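Local coordinates for protein NEDD8-conjugating enzyme UBC12 (Saccharomyces cerevisiae, PDB 3O2U) that accepts the ubiquitin-like protein NEDD8/Rub1 from its E1 complex and catalyses its covalent attachment to other proteins, chiefly the cullin Cdc53, at residues A[70-75]-A[80-85]. Residues are numbered along the deposited sequence; the frame is centred on the assembly and turned at random.
Sequences VRPDEG and GSINFN
The hairpin joining strands 65-70 and 82-87, the two inner strands of the antiparallel sheet in the UBC fold, has its final bridge where Val70 faces Ile82. This is a hydrogen-bonded pair: Val70 N donates to Ile82 O at 2.8 Å, with 166° at the hydrogen, and Ile82 N returns a bond of equal length to Val70 O. Val70 O also receives a CA-H...O contact from Ser81, whose CA lies 3.4 Å away. One step further into the loop the backbones touch without an N-H bond. There Gly80 O receives the CA-H of Arg71, 3.3 Å from Arg71 CA and with 164° at the hydrogen, and it also abuts the ring carbon CD of Pro72.

Val70 and Ile82 point to the sheet face that packs on helix 131-143, the central helix of the E2 core. On that face Val70 CG2, beside the backbone N because CG1 is anti to it (chi1 -178°), meets Phe84 CE2 obliquely at 4.1 Å, while Pro72 CD lies 4.3 Å from Ile82 CD1. Leu139 and Phe142 of the helix cover this apolar group.

Arg71 and Ser81 form the more polar side. The arginine chain is extended from CG to NE and runs alongside the serine, bringing Arg71 CD to 3.4 Å from Ser81 OG, which lies at the guanidinium edge, in its plane. A water joins the two, taking a hydrogen bond from Arg71 NE and sharing one of 2.6 Å with Ser81 OG. Cutting Arg71 back to an alanine removes both the NE donor and the CG and CD methylenes, and is likely to leave the water held more loosely and a gap beside Ser81 OG. Beyond the pair, Arg71 also packs on Tyr79 and the C-terminal Pro190.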
loop_
_atom_site.group_PDB
_atom_site.type_symbol
_atom_site.label_atom_id
_atom_site.label_comp_id
_atom_site.label_asym_id
_atom_site.label_seq_id
_atom_site.Cartn_x
_atom_site.Cartn_y
_atom_site.Cartn_z
ATOM N N VAL A 70 -2.241 8.361 4.961
ATOM C CA VAL A 70 -1.092 9.174 5.343
ATOM C C VAL A 70 -1.473 10.659 5.332
ATOM O O VAL A 70 -1.918 11.180 4.309
ATOM C CB VAL A 70 0.102 8.884 4.402
ATOM C CG1 VAL A 70 1.329 9.674 4.815
ATOM C CG2 VAL A 70 0.423 7.375 4.436
ATOM N N ARG A 71 -1.317 11.309 6.486
ATOM C CA ARG A 71 -1.578 12.746 6.640
ATOM C C ARG A 71 -0.352 13.413 7.280
ATOM O O ARG A 71 -0.283 13.556 8.497
ATOM C CB ARG A 71 -2.817 12.974 7.513
ATOM C CG ARG A 71 -3.301 14.433 7.569
ATOM C CD ARG A 71 -4.653 14.511 8.256
ATOM N NE ARG A 71 -5.192 15.875 8.344
ATOM C CZ ARG A 71 -4.960 16.699 9.368
ATOM N NH1 ARG A 71 -4.179 16.313 10.373
ATOM N NH2 ARG A 71 -5.498 17.913 9.384
ATOM N N PRO A 72 0.633 13.777 6.460
ATOM C CA PRO A 72 1.909 14.314 6.948
ATOM C C PRO A 72 1.672 15.617 7.694
ATOM O O PRO A 72 0.765 16.357 7.320
ATOM C CB PRO A 72 2.677 14.606 5.656
ATOM C CG PRO A 72 2.072 13.718 4.647
ATOM C CD PRO A 72 0.621 13.634 4.993
ATOM N N ASP A 73 2.461 15.907 8.719
ATOM C CA ASP A 73 2.301 17.187 9.401
ATOM C C ASP A 73 3.468 18.130 9.123
ATOM O O ASP A 73 3.612 19.162 9.784
ATOM C CB ASP A 73 2.090 16.991 10.899
ATOM C CG ASP A 73 3.268 16.311 11.578
ATOM O OD1 ASP A 73 4.239 15.947 10.881
ATOM O OD2 ASP A 73 3.218 16.145 12.815
ATOM N N GLU A 74 4.285 17.766 8.138
ATOM C CA GLU A 74 5.395 18.591 7.677
ATOM C C GLU A 74 5.680 18.292 6.199
ATOM O O GLU A 74 5.144 17.328 5.645
ATOM C CB GLU A 74 6.645 18.348 8.539
ATOM C CG GLU A 74 7.158 16.909 8.513
ATOM C CD GLU A 74 8.390 16.694 9.401
ATOM O OE1 GLU A 74 8.761 17.613 10.171
ATOM O OE2 GLU A 74 8.987 15.601 9.328
ATOM N N GLY A 75 6.496 19.123 5.552
ATOM C CA GLY A 75 6.852 18.903 4.158
ATOM C C GLY A 75 5.862 19.427 3.118
ATOM O O GLY A 75 4.870 20.087 3.437
ATOM N N GLY A 80 -2.261 17.274 3.869
ATOM C CA GLY A 80 -3.037 16.546 2.873
ATOM C C GLY A 80 -3.234 15.103 3.323
ATOM O O GLY A 80 -2.380 14.550 4.007
ATOM N N SER A 81 -4.353 14.487 2.948
ATOM C CA SER A 81 -4.597 13.088 3.298
ATOM C C SER A 81 -4.534 12.176 2.061
ATOM O O SER A 81 -5.372 12.281 1.166
ATOM C CB SER A 81 -5.948 12.946 4.016
ATOM O OG SER A 81 -5.914 13.591 5.282
ATOM N N ILE A 82 -3.534 11.301 2.004
ATOM C CA ILE A 82 -3.393 10.379 0.876
ATOM C C ILE A 82 -3.674 8.964 1.338
ATOM O O ILE A 82 -2.991 8.452 2.215
ATOM C CB ILE A 82 -1.998 10.437 0.239
ATOM C CG1 ILE A 82 -1.617 11.890 -0.105
ATOM C CG2 ILE A 82 -1.963 9.556 -1.006
ATOM C CD1 ILE A 82 -0.952 12.664 1.059
ATOM N N ASN A 83 -4.720 8.345 0.801
ATOM C CA ASN A 83 -5.041 6.991 1.225
ATOM C C ASN A 83 -4.603 5.942 0.210
ATOM O O ASN A 83 -4.554 6.206 -0.995
ATOM C CB ASN A 83 -6.525 6.838 1.634
ATOM C CG ASN A 83 -7.498 7.203 0.517
ATOM O OD1 ASN A 83 -7.183 7.985 -0.376
ATOM N ND2 ASN A 83 -8.703 6.637 0.582
ATOM N N PHE A 84 -4.268 4.759 0.721
ATOM C CA PHE A 84 -3.773 3.645 -0.087
ATOM C C PHE A 84 -4.541 2.393 0.315
ATOM O O PHE A 84 -4.895 2.217 1.481
ATOM C CB PHE A 84 -2.288 3.355 0.192
ATOM C CG PHE A 84 -1.364 4.493 -0.133
ATOM C CD1 PHE A 84 -0.700 4.548 -1.356
ATOM C CD2 PHE A 84 -1.156 5.515 0.785
ATOM C CE1 PHE A 84 0.177 5.611 -1.651
ATOM C CE2 PHE A 84 -0.282 6.576 0.496
ATOM C CZ PHE A 84 0.378 6.624 -0.717
ATOM N N ASN A 85 -4.776 1.516 -0.647
ATOM C CA ASN A 85 -5.281 0.188 -0.337
ATOM C C ASN A 85 -4.103 -0.766 -0.408
ATOM O O ASN A 85 -3.279 -0.670 -1.322
ATOM C CB ASN A 85 -6.352 -0.241 -1.337
ATOM C CG ASN A 85 -7.768 -0.057 -0.809
ATOM O OD1 ASN A 85 -7.977 0.272 0.358
ATOM N ND2 ASN A 85 -8.746 -0.265 -1.675
HETATM O O HOH W 1 -6.090 16.142 5.424
#